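PDB 2Z4T: beta-galactoside alpha-2,6-sialyltransferase from Photobacterium sp., which probably transfers sialic acid from its CMP-linked donor to galactosides such as lactose, forming alpha-2,6 linkages. Local coordinates for residues T33-E37 with V80-L84; E38-P44 with I75-A81; C91-N95 with I105-T109; I136-E140 with F326-Q330; A188-L194 with L216-V222. All coordinates share one frame; numbering follows the deposited sequence. Where two conformers were deposited one is given.

Interaction 1 of 5, residues T33-E37 with V80-L84; sequences TIIDE and VAPRL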
# COMPACT_ATOMS: atom_id res chain seq x y z
N THR A 33 -11.87 6.04 23.22
CA THR A 33 -10.67 6.75 22.83
C THR A 33 -11.10 7.66 21.70
O THR A 33 -11.95 7.25 20.93
CB THR A 33 -9.70 5.71 22.15
OG1 THR A 33 -9.46 4.59 23.01
CG2 THR A 33 -8.35 6.32 21.75
N ILE A 34 -10.61 8.87 21.45
CA ILE A 34 -10.63 10.22 22.03
C ILE A 34 -9.30 10.92 21.97
O ILE A 34 -8.31 10.49 22.57
CB ILE A 34 -11.75 10.73 23.02
CG1 ILE A 34 -11.21 11.05 24.42
CG2 ILE A 34 -13.03 9.91 22.91
CD1 ILE A 34 -12.14 11.90 25.24
N ILE A 35 -9.28 11.95 21.13
CA ILE A 35 -8.11 12.79 20.95
C ILE A 35 -8.28 14.12 21.65
O ILE A 35 -9.40 14.52 21.96
CB ILE A 35 -7.81 13.03 19.47
CG1 ILE A 35 -8.95 13.83 18.81
CG2 ILE A 35 -7.58 11.72 18.77
CD1 ILE A 35 -8.60 14.41 17.44
N ASP A 36 -7.16 14.81 21.89
CA ASP A 36 -7.15 16.11 22.53
C ASP A 36 -8.22 17.01 21.93
O ASP A 36 -8.33 17.11 20.71
CB ASP A 36 -5.77 16.77 22.37
CG ASP A 36 -4.65 15.99 23.08
OD1 ASP A 36 -3.66 16.63 23.49
OD2 ASP A 36 -4.77 14.75 23.23
N GLU A 37 -9.02 17.64 22.79
CA GLU A 37 -10.03 18.65 22.40
C GLU A 37 -11.26 18.06 21.75
O GLU A 37 -12.15 18.80 21.33
CB GLU A 37 -9.45 19.79 21.53
CG GLU A 37 -8.07 20.20 21.98
CD GLU A 37 -7.68 21.57 21.53
OE1 GLU A 37 -6.83 21.67 20.63
OE2 GLU A 37 -8.19 22.55 22.10
N VAL A 80 -15.13 17.97 26.99
CA VAL A 80 -14.16 18.22 25.95
C VAL A 80 -12.86 17.64 26.47
O VAL A 80 -12.46 17.93 27.60
CB VAL A 80 -14.03 19.75 25.70
CG1 VAL A 80 -13.06 20.04 24.57
CG2 VAL A 80 -15.41 20.36 25.38
N ALA A 81 -12.20 16.80 25.67
CA ALA A 81 -10.91 16.24 26.05
C ALA A 81 -9.93 17.39 26.18
O ALA A 81 -10.03 18.36 25.43
CB ALA A 81 -10.44 15.28 24.98
N PRO A 82 -8.98 17.31 27.13
CA PRO A 82 -8.06 18.42 27.37
C PRO A 82 -6.95 18.46 26.32
O PRO A 82 -6.85 17.53 25.50
CB PRO A 82 -7.47 18.10 28.73
CG PRO A 82 -7.48 16.64 28.82
CD PRO A 82 -8.69 16.16 28.01
N ARG A 83 -6.16 19.53 26.34
CA ARG A 83 -4.93 19.60 25.56
C ARG A 83 -3.84 18.99 26.42
O ARG A 83 -3.68 19.38 27.58
CB ARG A 83 -4.58 21.05 25.26
CG ARG A 83 -5.57 21.72 24.36
CD ARG A 83 -5.09 23.06 23.90
NE ARG A 83 -5.37 24.11 24.87
CZ ARG A 83 -4.94 25.37 24.74
NH1 ARG A 83 -4.21 25.72 23.67
NH2 ARG A 83 -5.23 26.27 25.67
N LEU A 84 -3.10 18.03 25.87
CA LEU A 84 -2.13 17.29 26.68
C LEU A 84 -0.76 17.25 26.03
O LEU A 84 -0.62 17.53 24.84
CB LEU A 84 -2.61 15.86 26.92
CG LEU A 84 -3.94 15.65 27.61
CD1 LEU A 84 -4.35 14.18 27.50
CD2 LEU A 84 -3.86 16.14 29.08
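Asp36 reaches over to the loop 80-84 and accepts the backbone N-H of Leu84, with 2.8 Å between Leu84 N and Asp36 OD1. The donor comes from above the carboxylate plane, 46° out of it. Asp36 CG stands anti to its own carbonyl carbon (chi1 -64°), and this carries the carboxylate across the gap. On the way, Asp36 CB passes 3.4 Å from Pro82 O. Glu37 N faces Ala81 O and Pro82 O, and both bonds are weak. Glu37 N lies 2.9 Å from Ala81 O, but the bond is bent to 126°. Ala81 CB packs on the end of strand 26-35, 3.3 Å from Ile35 O and 3.8 Å from Ile34 CD1. This is the end of the immunoglobulin-like beta-sandwich where strand 26-35 gives way to strand 39-42. On the outer side, Glu37 lies across Arg83, with Glu37 CD 3.5 Å from Arg83 CG. Their charges stay apart: Glu37 OE2 is 4.2 Å from Arg83 NE and well out of the guanidinium plane. A second shell probably steadies these groups. Arg193 forms a salt bridge with Asp36 OD2. Glu38 OE1 accepts the N-H of Ile35, and Gln64 NE2 donates to Arg83 O.

Interaction 2 of 5, residues E38-P44 with I75-A81; sequences EYVNLEP and ISLSVVA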
# COMPACT_ATOMS: atom_id res chain seq x y z
N GLU A 38 -11.31 16.74 21.66
CA GLU A 38 -12.49 16.10 21.13
C GLU A 38 -13.64 16.25 22.12
O GLU A 38 -13.47 16.09 23.34
CB GLU A 38 -12.24 14.62 20.80
CG GLU A 38 -13.43 13.93 20.13
CD GLU A 38 -13.15 12.49 19.75
OE1 GLU A 38 -11.95 12.12 19.61
OE2 GLU A 38 -14.13 11.72 19.58
N TYR A 39 -14.80 16.61 21.57
CA TYR A 39 -16.05 16.69 22.28
C TYR A 39 -16.66 15.29 22.39
O TYR A 39 -16.63 14.49 21.43
CB TYR A 39 -17.00 17.64 21.54
CG TYR A 39 -18.40 17.64 22.13
CD1 TYR A 39 -19.45 17.00 21.48
CD2 TYR A 39 -18.65 18.26 23.37
CE1 TYR A 39 -20.73 16.98 22.02
CE2 TYR A 39 -19.94 18.24 23.92
CZ TYR A 39 -20.97 17.60 23.24
OH TYR A 39 -22.23 17.55 23.77
N VAL A 40 -17.20 14.99 23.57
CA VAL A 40 -17.82 13.70 23.83
C VAL A 40 -19.15 13.96 24.48
O VAL A 40 -19.26 14.76 25.41
CB VAL A 40 -17.02 12.86 24.85
CG1 VAL A 40 -17.54 11.44 24.88
CG2 VAL A 40 -15.53 12.85 24.52
N ASN A 41 -20.16 13.26 23.99
CA ASN A 41 -21.43 13.19 24.66
C ASN A 41 -21.92 11.74 24.77
O ASN A 41 -22.25 11.12 23.75
CB ASN A 41 -22.46 14.04 23.96
CG ASN A 41 -23.74 14.14 24.75
OD1 ASN A 41 -24.68 13.39 24.52
ND2 ASN A 41 -23.74 15.01 25.75
N LEU A 42 -21.96 11.23 25.99
CA LEU A 42 -22.25 9.82 26.25
C LEU A 42 -23.41 9.61 27.17
O LEU A 42 -23.49 10.21 28.24
CB LEU A 42 -21.03 9.13 26.87
CG LEU A 42 -19.82 8.96 25.97
CD1 LEU A 42 -18.62 8.51 26.80
CD2 LEU A 42 -20.10 8.01 24.77
N GLU A 43 -24.31 8.72 26.76
CA GLU A 43 -25.43 8.30 27.58
C GLU A 43 -24.92 7.26 28.56
O GLU A 43 -24.23 6.34 28.15
CB GLU A 43 -26.53 7.70 26.71
CG GLU A 43 -27.20 8.70 25.75
CD GLU A 43 -27.96 9.80 26.50
OE1 GLU A 43 -27.93 10.96 26.02
OE2 GLU A 43 -28.57 9.52 27.56
N PRO A 44 -25.22 7.41 29.86
CA PRO A 44 -24.72 6.48 30.87
C PRO A 44 -25.43 5.12 30.89
O PRO A 44 -24.85 4.13 31.31
CB PRO A 44 -24.98 7.21 32.18
CG PRO A 44 -26.13 8.09 31.90
CD PRO A 44 -26.03 8.49 30.46
N ILE A 75 -28.05 14.39 32.31
CA ILE A 75 -27.84 12.95 32.54
C ILE A 75 -26.83 12.34 31.56
O ILE A 75 -26.04 11.50 31.94
CB ILE A 75 -29.17 12.12 32.74
CG1 ILE A 75 -29.73 11.61 31.43
CG2 ILE A 75 -30.21 12.88 33.57
CD1 ILE A 75 -29.31 10.18 31.16
N SER A 76 -26.82 12.80 30.32
CA SER A 76 -25.73 12.40 29.44
C SER A 76 -24.46 13.19 29.77
O SER A 76 -24.51 14.36 30.15
CB SER A 76 -26.13 12.51 27.97
OG SER A 76 -25.95 13.82 27.49
N LEU A 77 -23.31 12.54 29.63
CA LEU A 77 -22.01 13.12 29.95
C LEU A 77 -21.47 13.96 28.80
O LEU A 77 -21.25 13.46 27.70
CB LEU A 77 -21.01 12.01 30.28
CG LEU A 77 -19.54 12.42 30.49
CD1 LEU A 77 -19.32 13.09 31.86
CD2 LEU A 77 -18.60 11.23 30.27
N SER A 78 -21.25 15.24 29.07
CA SER A 78 -20.71 16.12 28.07
C SER A 78 -19.37 16.72 28.53
O SER A 78 -19.32 17.43 29.54
CB SER A 78 -21.72 17.21 27.75
OG SER A 78 -21.59 17.57 26.39
N VAL A 79 -18.30 16.40 27.81
CA VAL A 79 -16.96 16.90 28.11
C VAL A 79 -16.10 17.08 26.87
O VAL A 79 -16.29 16.42 25.85
CB VAL A 79 -16.18 15.99 29.11
CG1 VAL A 79 -16.60 16.30 30.53
CG2 VAL A 79 -16.37 14.52 28.80
N VAL A 80 -15.13 17.97 26.99
CA VAL A 80 -14.16 18.22 25.95
C VAL A 80 -12.86 17.64 26.47
O VAL A 80 -12.46 17.93 27.60
CB VAL A 80 -14.03 19.75 25.70
CG1 VAL A 80 -13.06 20.04 24.57
CG2 VAL A 80 -15.41 20.36 25.38
N ALA A 81 -12.20 16.80 25.67
CA ALA A 81 -10.91 16.24 26.05
C ALA A 81 -9.93 17.39 26.18
O ALA A 81 -10.03 18.36 25.43
CB ALA A 81 -10.44 15.28 24.98
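Asn41 lies across from Ser76 and Ser78 and meets both hydroxyls. Asn41 CB stands 4.0 Å from Leu77 O. Its CG is anti to the backbone N (chi1 -172°), and this lays the amide along the facing strand. Asn41 CG comes 3.5 Å from Ser76 OG. At the tip, Asn41 ND2 donates to Ser76 OG at 3.1 Å, with the oxygen tilted 22° from the amide plane. Asn41 ND2 also makes a weak bond to Ser78 OG at 3.4 Å. Ser78 OG has a second partner, Tyr39 OH, at 2.7 Å. It meets the tyrosine at the ring edge. These polar groups share one face of the strand pair. The other face carries Val40, Leu42, Leu77 and Val79. Here Leu42 CD1 is 4.4 Å from Leu77 CD2. This apolar face rests on Ile34, Val108 and Leu110, and Trp57 touches Leu77. Paired N-H and C=O groups join Val40 to Val79 and Leu42 to Leu77. At the end, Ala81 N bonds Glu38 O at 2.7 Å, nearly straight at 174°. Two sheets packed face to face through apolar side chains make a beta-sandwich, here the immunoglobulin-like one; this strand pair is its smaller layer.

Interaction 3 of 5, residues C91-N95 with I105-T109; sequences CFDFN and ITKVT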
# COMPACT_ATOMS: atom_id res chain seq x y z
N CYS A 91 -11.45 9.42 34.07
CA CYS A 91 -12.56 8.60 34.57
C CYS A 91 -13.72 9.45 35.08
O CYS A 91 -13.52 10.48 35.73
CB CYS A 91 -12.11 7.74 35.73
SG CYS A 91 -10.61 6.80 35.50
N PHE A 92 -14.93 8.97 34.81
CA PHE A 92 -16.17 9.62 35.24
C PHE A 92 -17.15 8.57 35.73
O PHE A 92 -17.41 7.57 35.04
CB PHE A 92 -16.77 10.45 34.10
CG PHE A 92 -15.83 11.50 33.57
CD1 PHE A 92 -14.99 11.23 32.51
CD2 PHE A 92 -15.75 12.75 34.19
CE1 PHE A 92 -14.10 12.19 32.03
CE2 PHE A 92 -14.85 13.72 33.72
CZ PHE A 92 -14.02 13.44 32.64
N ASP A 93 -17.68 8.76 36.93
CA ASP A 93 -18.62 7.82 37.50
C ASP A 93 -20.01 8.42 37.55
O ASP A 93 -20.20 9.44 38.21
CB ASP A 93 -18.21 7.44 38.92
CG ASP A 93 -16.87 6.74 38.99
OD1 ASP A 93 -16.59 6.14 40.05
OD2 ASP A 93 -16.10 6.79 38.00
N PHE A 94 -20.96 7.79 36.87
CA PHE A 94 -22.37 8.20 36.94
C PHE A 94 -23.13 7.38 37.97
O PHE A 94 -23.02 6.16 37.99
CB PHE A 94 -23.04 8.05 35.56
CG PHE A 94 -24.55 8.16 35.59
CD1 PHE A 94 -25.17 9.39 35.46
CD2 PHE A 94 -25.36 7.01 35.69
CE1 PHE A 94 -26.58 9.49 35.47
CE2 PHE A 94 -26.76 7.12 35.70
CZ PHE A 94 -27.37 8.35 35.59
N ASN A 95 -23.90 8.06 38.83
CA ASN A 95 -24.88 7.38 39.70
C ASN A 95 -26.27 7.95 39.50
O ASN A 95 -26.43 9.17 39.43
CB ASN A 95 -24.51 7.49 41.18
CG ASN A 95 -23.41 6.52 41.59
OD1 ASN A 95 -23.67 5.34 41.83
ND2 ASN A 95 -22.17 7.02 41.69
N ILE A 105 -25.39 2.60 38.26
CA ILE A 105 -24.03 3.05 38.35
C ILE A 105 -23.39 2.75 37.02
O ILE A 105 -23.55 1.65 36.48
CB ILE A 105 -23.27 2.39 39.52
CG1 ILE A 105 -21.99 3.17 39.82
CG2 ILE A 105 -22.96 0.91 39.20
CD1 ILE A 105 -21.31 2.75 41.11
N THR A 106 -22.72 3.73 36.44
CA THR A 106 -21.91 3.44 35.27
C THR A 106 -20.54 4.12 35.31
O THR A 106 -20.43 5.31 35.57
CB THR A 106 -22.69 3.58 33.91
OG1 THR A 106 -21.89 4.28 32.94
CG2 THR A 106 -23.94 4.27 34.08
N LYS A 107 -19.50 3.31 35.09
CA LYS A 107 -18.11 3.74 35.08
C LYS A 107 -17.66 4.03 33.66
O LYS A 107 -17.75 3.17 32.79
CB LYS A 107 -17.21 2.65 35.70
CG LYS A 107 -17.59 2.24 37.13
CD LYS A 107 -16.97 3.18 38.16
CE LYS A 107 -17.60 3.06 39.55
NZ LYS A 107 -17.86 1.63 39.91
N VAL A 108 -17.17 5.25 33.42
CA VAL A 108 -16.75 5.71 32.09
C VAL A 108 -15.25 5.96 32.06
O VAL A 108 -14.73 6.63 32.93
CB VAL A 108 -17.50 7.02 31.67
CG1 VAL A 108 -16.92 7.62 30.36
CG2 VAL A 108 -18.98 6.75 31.52
N THR A 109 -14.57 5.42 31.06
CA THR A 109 -13.15 5.64 30.88
C THR A 109 -12.90 6.28 29.53
O THR A 109 -13.29 5.75 28.50
CB THR A 109 -12.35 4.34 30.99
OG1 THR A 109 -12.46 3.84 32.32
CG2 THR A 109 -10.89 4.58 30.75
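Phe92 and Phe94 pair with Val108 and Thr106 in the beta hairpin of strands 88-98 and 103-122, part of the larger sheet of the immunoglobulin-like beta-sandwich. The strands are antiparallel. Phe92 with Val108 and Phe94 with Thr106 are the hydrogen-bonded pairs, each with two backbone bonds. The one from Phe94 N to Thr106 O measures 2.8 Å. Cys91 with Thr109, Asp93 with Lys107 and Asn95 with Ile105 are the non-hydrogen-bonded pairs. Alternate residues therefore point to opposite faces.

The face of Phe92, Phe94, Thr106 and Val108 is buried. Phe92 CB is 4.3 Å from Val108 CB. The Phe94 ring meets Trp57 and sits edge-to-face with Phe52, while Leu42 and Leu77 of the facing sheet touch Val108. The methyl Thr106 CG2 comes up at a slant to the Phe94 ring, 3.5 Å from Phe94 CD2.

The face of Cys91, Asp93, Asn95, Ile105 and Lys107 is more open. Cys91 is tied to Cys61 by a disulfide, which joins this strand to its other neighbour, strand 52-61. Lys107 bends at chi2 (-84°), and its methylenes lie against the Asp93 carboxylate. Lys107 CE is 3.3 Å from Asp93 OD1. The charged ends do not meet, since Lys107 NZ is 4.7 Å from Asp93 OD1, so any attraction is probably weak. Asn95 and Ile105 lie side by side and point the same way. The amide oxygen rests on the isoleucine branch, with Asn95 OD1 3.4 Å from Ile105 CG1.

Interaction 4 of 5, residues I136-E140 with F326-Q330; sequences IKSEE and FNSKQ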
# COMPACT_ATOMS: atom_id res chain seq x y z
N ILE A 136 -6.03 -0.83 6.67
CA ILE A 136 -6.95 -1.76 7.28
C ILE A 136 -6.47 -2.24 8.67
O ILE A 136 -7.23 -2.21 9.63
CB ILE A 136 -7.27 -2.95 6.33
CG1 ILE A 136 -7.90 -2.40 5.04
CG2 ILE A 136 -8.23 -3.94 7.01
CD1 ILE A 136 -8.25 -3.41 4.04
N LYS A 137 -5.20 -2.63 8.78
CA LYS A 137 -4.63 -2.98 10.09
C LYS A 137 -4.72 -1.81 11.09
O LYS A 137 -5.05 -1.99 12.27
CB LYS A 137 -3.19 -3.46 9.94
CG LYS A 137 -2.58 -3.89 11.25
CD LYS A 137 -1.26 -4.58 11.09
CE LYS A 137 -0.51 -4.62 12.42
NZ LYS A 137 0.92 -5.03 12.25
N SER A 138 -4.45 -0.61 10.60
CA SER A 138 -4.38 0.56 11.45
C SER A 138 -5.77 0.97 11.93
O SER A 138 -5.93 1.55 13.01
CB SER A 138 -3.67 1.70 10.73
OG SER A 138 -3.80 2.92 11.42
N GLU A 139 -6.78 0.68 11.13
CA GLU A 139 -8.12 1.08 11.53
C GLU A 139 -8.48 0.35 12.82
O GLU A 139 -9.18 0.90 13.66
CB GLU A 139 -9.15 0.81 10.43
CG GLU A 139 -10.55 1.33 10.73
CD GLU A 139 -11.38 0.43 11.65
OE1 GLU A 139 -11.04 -0.77 11.87
OE2 GLU A 139 -12.41 0.93 12.16
N GLU A 140 -7.97 -0.87 12.99
CA GLU A 140 -8.11 -1.57 14.25
C GLU A 140 -7.20 -1.07 15.39
O GLU A 140 -7.68 -0.84 16.50
CB GLU A 140 -7.89 -3.06 14.08
CG GLU A 140 -7.73 -3.74 15.41
CD GLU A 140 -7.54 -5.22 15.28
OE1 GLU A 140 -7.88 -5.78 14.21
OE2 GLU A 140 -7.05 -5.83 16.26
N PHE A 326 -5.29 -10.57 8.80
CA PHE A 326 -6.55 -9.86 8.93
C PHE A 326 -7.60 -10.80 9.54
O PHE A 326 -7.62 -11.99 9.23
CB PHE A 326 -7.09 -9.43 7.55
CG PHE A 326 -6.40 -8.24 6.94
CD1 PHE A 326 -5.75 -7.29 7.73
CD2 PHE A 326 -6.43 -8.06 5.55
CE1 PHE A 326 -5.11 -6.18 7.13
CE2 PHE A 326 -5.80 -6.96 4.95
CZ PHE A 326 -5.14 -6.02 5.74
N ASN A 327 -8.51 -10.25 10.35
CA ASN A 327 -9.70 -10.98 10.75
C ASN A 327 -10.66 -11.05 9.56
O ASN A 327 -10.42 -10.42 8.52
CB ASN A 327 -10.35 -10.38 12.00
CG ASN A 327 -10.97 -9.02 11.75
OD1 ASN A 327 -11.58 -8.77 10.71
ND2 ASN A 327 -10.85 -8.14 12.74
N SER A 328 -11.74 -11.81 9.68
CA SER A 328 -12.54 -12.11 8.49
C SER A 328 -13.30 -10.89 7.94
O SER A 328 -13.53 -10.80 6.73
CB SER A 328 -13.47 -13.28 8.72
OG SER A 328 -14.20 -13.04 9.90
N LYS A 329 -13.66 -9.95 8.81
CA LYS A 329 -14.31 -8.73 8.36
C LYS A 329 -13.31 -7.88 7.56
O LYS A 329 -13.65 -7.35 6.49
CB LYS A 329 -14.86 -7.94 9.55
CG LYS A 329 -14.91 -6.42 9.34
CD LYS A 329 -16.06 -6.05 8.42
CE LYS A 329 -16.05 -4.55 8.15
NZ LYS A 329 -16.86 -4.26 6.93
N GLN A 330 -12.10 -7.75 8.10
CA GLN A 330 -10.98 -7.10 7.41
C GLN A 330 -10.66 -7.74 6.03
O GLN A 330 -10.46 -7.04 5.03
CB GLN A 330 -9.75 -7.10 8.32
CG GLN A 330 -9.89 -6.20 9.57
CD GLN A 330 -8.71 -6.31 10.53
OE1 GLN A 330 -8.20 -7.41 10.81
NE2 GLN A 330 -8.27 -5.17 11.05
O HOH W 1 -9.70 -2.84 10.36
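A water is gripped by three groups of Ile136, Glu139 and Gln330. It donates to Ile136 O at 2.7 Å and to Glu139 OE1 at 2.9 Å. It accepts from Gln330 NE2 at 2.8 Å. The water thus bridges the two segments. The Gln330 amide is fixed from its other end. Gln330 OE1 takes the N-H of Asn327, with 2.9 Å between Asn327 N and Gln330 OE1, in the carbonyl plane and on a lone pair, and this sets the rotation that turns NE2 toward the water. In return, Gln330 N donates to Asn327 OD1 at 2.9 Å in an almost straight bond of 178°. The two bonds form a capping box at the start of helix 328-338, with Asn327 as N-cap. Both helices belong to the first Rossmann-like part of the GT-B fold. Helix 126-141 also carries Thr128, a magnesium ligand, whose side chain is about 11 Å from that of Ile136. Beside the polar network lies an apolar patch. Ile136 CG2 is anti to the backbone N and sits over one face of the Phe326 ring, off toward the rim, 4.1 Å from its centroid. The same methyl, Ile136 CG2, lies 3.7 Å from Gln330 CB. The Glu140 side chain crosses Gln330 at about a right angle, with the carboxylate and amide planes 28° apart.

Interaction 5 of 5, residues A188-L194 with L216-V222; sequences AQTKHRL and LNSFNNV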
# COMPACT_ATOMS: atom_id res chain seq x y z
N ALA A 188 -1.78 20.69 11.16
CA ALA A 188 -0.64 21.14 11.96
C ALA A 188 -0.97 22.44 12.67
O ALA A 188 -0.50 22.68 13.79
CB ALA A 188 0.58 21.33 11.08
N GLN A 189 -1.76 23.29 12.01
CA GLN A 189 -2.14 24.58 12.55
C GLN A 189 -3.21 24.46 13.62
O GLN A 189 -3.34 25.31 14.48
CB GLN A 189 -2.68 25.47 11.44
CG GLN A 189 -1.63 26.30 10.74
CD GLN A 189 -2.08 26.78 9.38
OE1 GLN A 189 -1.34 27.47 8.69
NE2 GLN A 189 -3.30 26.41 8.99
N THR A 190 -3.95 23.37 13.56
CA THR A 190 -5.23 23.24 14.23
C THR A 190 -5.18 22.27 15.41
O THR A 190 -5.93 22.42 16.37
CB THR A 190 -6.30 22.85 13.16
OG1 THR A 190 -6.83 24.05 12.58
CG2 THR A 190 -7.44 21.97 13.69
N LYS A 191 -4.30 21.29 15.35
CA LYS A 191 -4.18 20.30 16.41
C LYS A 191 -3.10 20.70 17.40
O LYS A 191 -2.01 21.17 17.01
CB LYS A 191 -3.91 18.92 15.81
CG LYS A 191 -5.06 18.40 14.94
CD LYS A 191 -6.34 18.38 15.76
CE LYS A 191 -7.34 17.40 15.21
NZ LYS A 191 -7.97 17.95 13.99
N HIS A 192 -3.35 20.52 18.69
CA HIS A 192 -2.33 21.04 19.57
C HIS A 192 -1.04 20.24 19.66
O HIS A 192 0.02 20.86 19.79
CB HIS A 192 -2.85 21.70 20.85
CG HIS A 192 -3.34 23.09 20.60
ND1 HIS A 192 -2.62 24.21 20.94
CD2 HIS A 192 -4.43 23.53 19.92
CE1 HIS A 192 -3.27 25.28 20.53
NE2 HIS A 192 -4.37 24.90 19.91
N ARG A 193 -1.11 18.92 19.52
CA ARG A 193 0.05 18.08 19.26
C ARG A 193 -0.44 17.13 18.14
O ARG A 193 -1.63 16.84 18.09
CB ARG A 193 0.51 17.30 20.51
CG ARG A 193 -0.58 16.39 21.09
CD ARG A 193 -0.14 15.60 22.30
NE ARG A 193 -1.30 14.96 22.94
CZ ARG A 193 -1.26 13.79 23.58
NH1 ARG A 193 -0.12 13.10 23.66
NH2 ARG A 193 -2.37 13.29 24.12
N LEU A 194 0.46 16.69 17.26
CA LEU A 194 0.09 15.87 16.11
C LEU A 194 1.17 14.84 15.80
O LEU A 194 2.33 15.20 15.56
CB LEU A 194 -0.20 16.73 14.87
CG LEU A 194 -0.81 16.00 13.66
CD1 LEU A 194 -2.24 15.48 13.94
CD2 LEU A 194 -0.78 16.87 12.39
N LEU A 216 5.76 20.88 7.27
CA LEU A 216 5.77 20.33 8.62
C LEU A 216 7.03 20.67 9.44
O LEU A 216 6.97 20.78 10.67
CB LEU A 216 5.59 18.81 8.57
CG LEU A 216 4.19 18.35 8.15
CD1 LEU A 216 4.02 16.84 8.32
CD2 LEU A 216 3.14 19.11 8.97
N ASN A 217 8.16 20.81 8.75
CA ASN A 217 9.42 21.12 9.39
C ASN A 217 9.37 22.32 10.34
O ASN A 217 10.03 22.30 11.38
CB ASN A 217 10.52 21.35 8.35
CG ASN A 217 11.91 21.32 8.96
OD1 ASN A 217 12.36 20.28 9.48
ND2 ASN A 217 12.59 22.47 8.95
N SER A 218 8.60 23.34 10.00
CA SER A 218 8.51 24.53 10.85
C SER A 218 7.51 24.40 12.01
O SER A 218 7.39 25.32 12.84
CB SER A 218 8.23 25.79 10.00
OG SER A 218 7.06 25.60 9.21
N PHE A 219 6.79 23.28 12.07
CA PHE A 219 5.76 23.05 13.10
C PHE A 219 6.24 22.21 14.29
O PHE A 219 6.31 20.99 14.20
CB PHE A 219 4.55 22.37 12.48
CG PHE A 219 3.70 23.29 11.69
CD1 PHE A 219 3.83 23.34 10.31
CD2 PHE A 219 2.78 24.10 12.32
CE1 PHE A 219 3.04 24.19 9.55
CE2 PHE A 219 1.98 24.97 11.57
CZ PHE A 219 2.12 25.01 10.17
N ASN A 220 6.50 22.86 15.42
CA ASN A 220 7.10 22.17 16.57
C ASN A 220 6.16 21.24 17.30
O ASN A 220 6.60 20.38 18.07
CB ASN A 220 7.73 23.17 17.53
CG ASN A 220 9.07 23.67 17.03
OD1 ASN A 220 9.75 22.98 16.26
ND2 ASN A 220 9.45 24.87 17.45
N ASN A 221 4.88 21.41 17.06
CA ASN A 221 3.88 20.56 17.66
C ASN A 221 3.65 19.26 16.89
O ASN A 221 2.92 18.38 17.36
CB ASN A 221 2.56 21.32 17.77
CG ASN A 221 1.98 21.68 16.41
OD1 ASN A 221 0.78 21.48 16.18
ND2 ASN A 221 2.82 22.19 15.51
N VAL A 222 4.26 19.13 15.71
CA VAL A 222 4.11 17.88 14.95
C VAL A 222 5.31 16.93 14.99
O VAL A 222 6.46 17.35 14.84
CB VAL A 222 3.42 18.04 13.53
CG1 VAL A 222 2.99 19.44 13.28
CG2 VAL A 222 4.28 17.51 12.40
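Ala188 is the tight point of this contact. Its CB sits over the centre of the Phe219 ring, 3.7 Å from the centroid and 9° off the ring normal. Two more apolar groups close round the same methyl. Val222 CG1 is 3.8 Å from Ala188 CB, and Leu216 CD2 is 4.0 Å from it. Phe219 CG is anti to the carbonyl carbon (chi1 -76°), which brings the ring face onto the last turn of helix 178-190. The other side is looser. Gln189 is exposed and meets the ring obliquely through its CG, with Gln189 CG 3.9 Å from Phe219 CE2. Its amide plane is steeply turned, 69° from the ring. Asn221 packs its CB against the chain just past the helix, with Asn221 CB 3.3 Å from His192 O. Beyond CB, the extended Arg193 chain leads to salt bridges with Asp36 and Asp87, in the N-terminal beta-sandwich. Leu194 N donates to Asn221 O at 3.0 Å, and Leu194 CB rests 4.1 Å from Val222 CB. Here Leu194 and Val222 form a parallel bridge. They open strands 194-201 and 222-230, which are joined through helix 205-216. This is a beta-alpha-beta crossover, as expected in a Rossmann-like domain of the GT-B fold.

In the fold
All five contacts are partly buried, each with a buried apolar side and a more exposed polar one. Interactions 1, 2 and 3 lie in the N-terminal beta-sandwich. Interactions 2 and 3 belong to its two opposed sheets and meet in the core, where Leu42 and Leu77 touch Val108. Interaction 1 shares Val80 and Ala81 with interaction 2, but uses loop bonds instead of a regular ladder; its exposed side is at Arg83. Interaction 5, exposed at Gln189 and His192, lies in the glycosyltransferase part. It touches interaction 1, where the Asp36-Arg193 salt bridge joins the two domains. Interaction 4 stands apart, nearest the centre of the chain, and packs helix against helix start through a water.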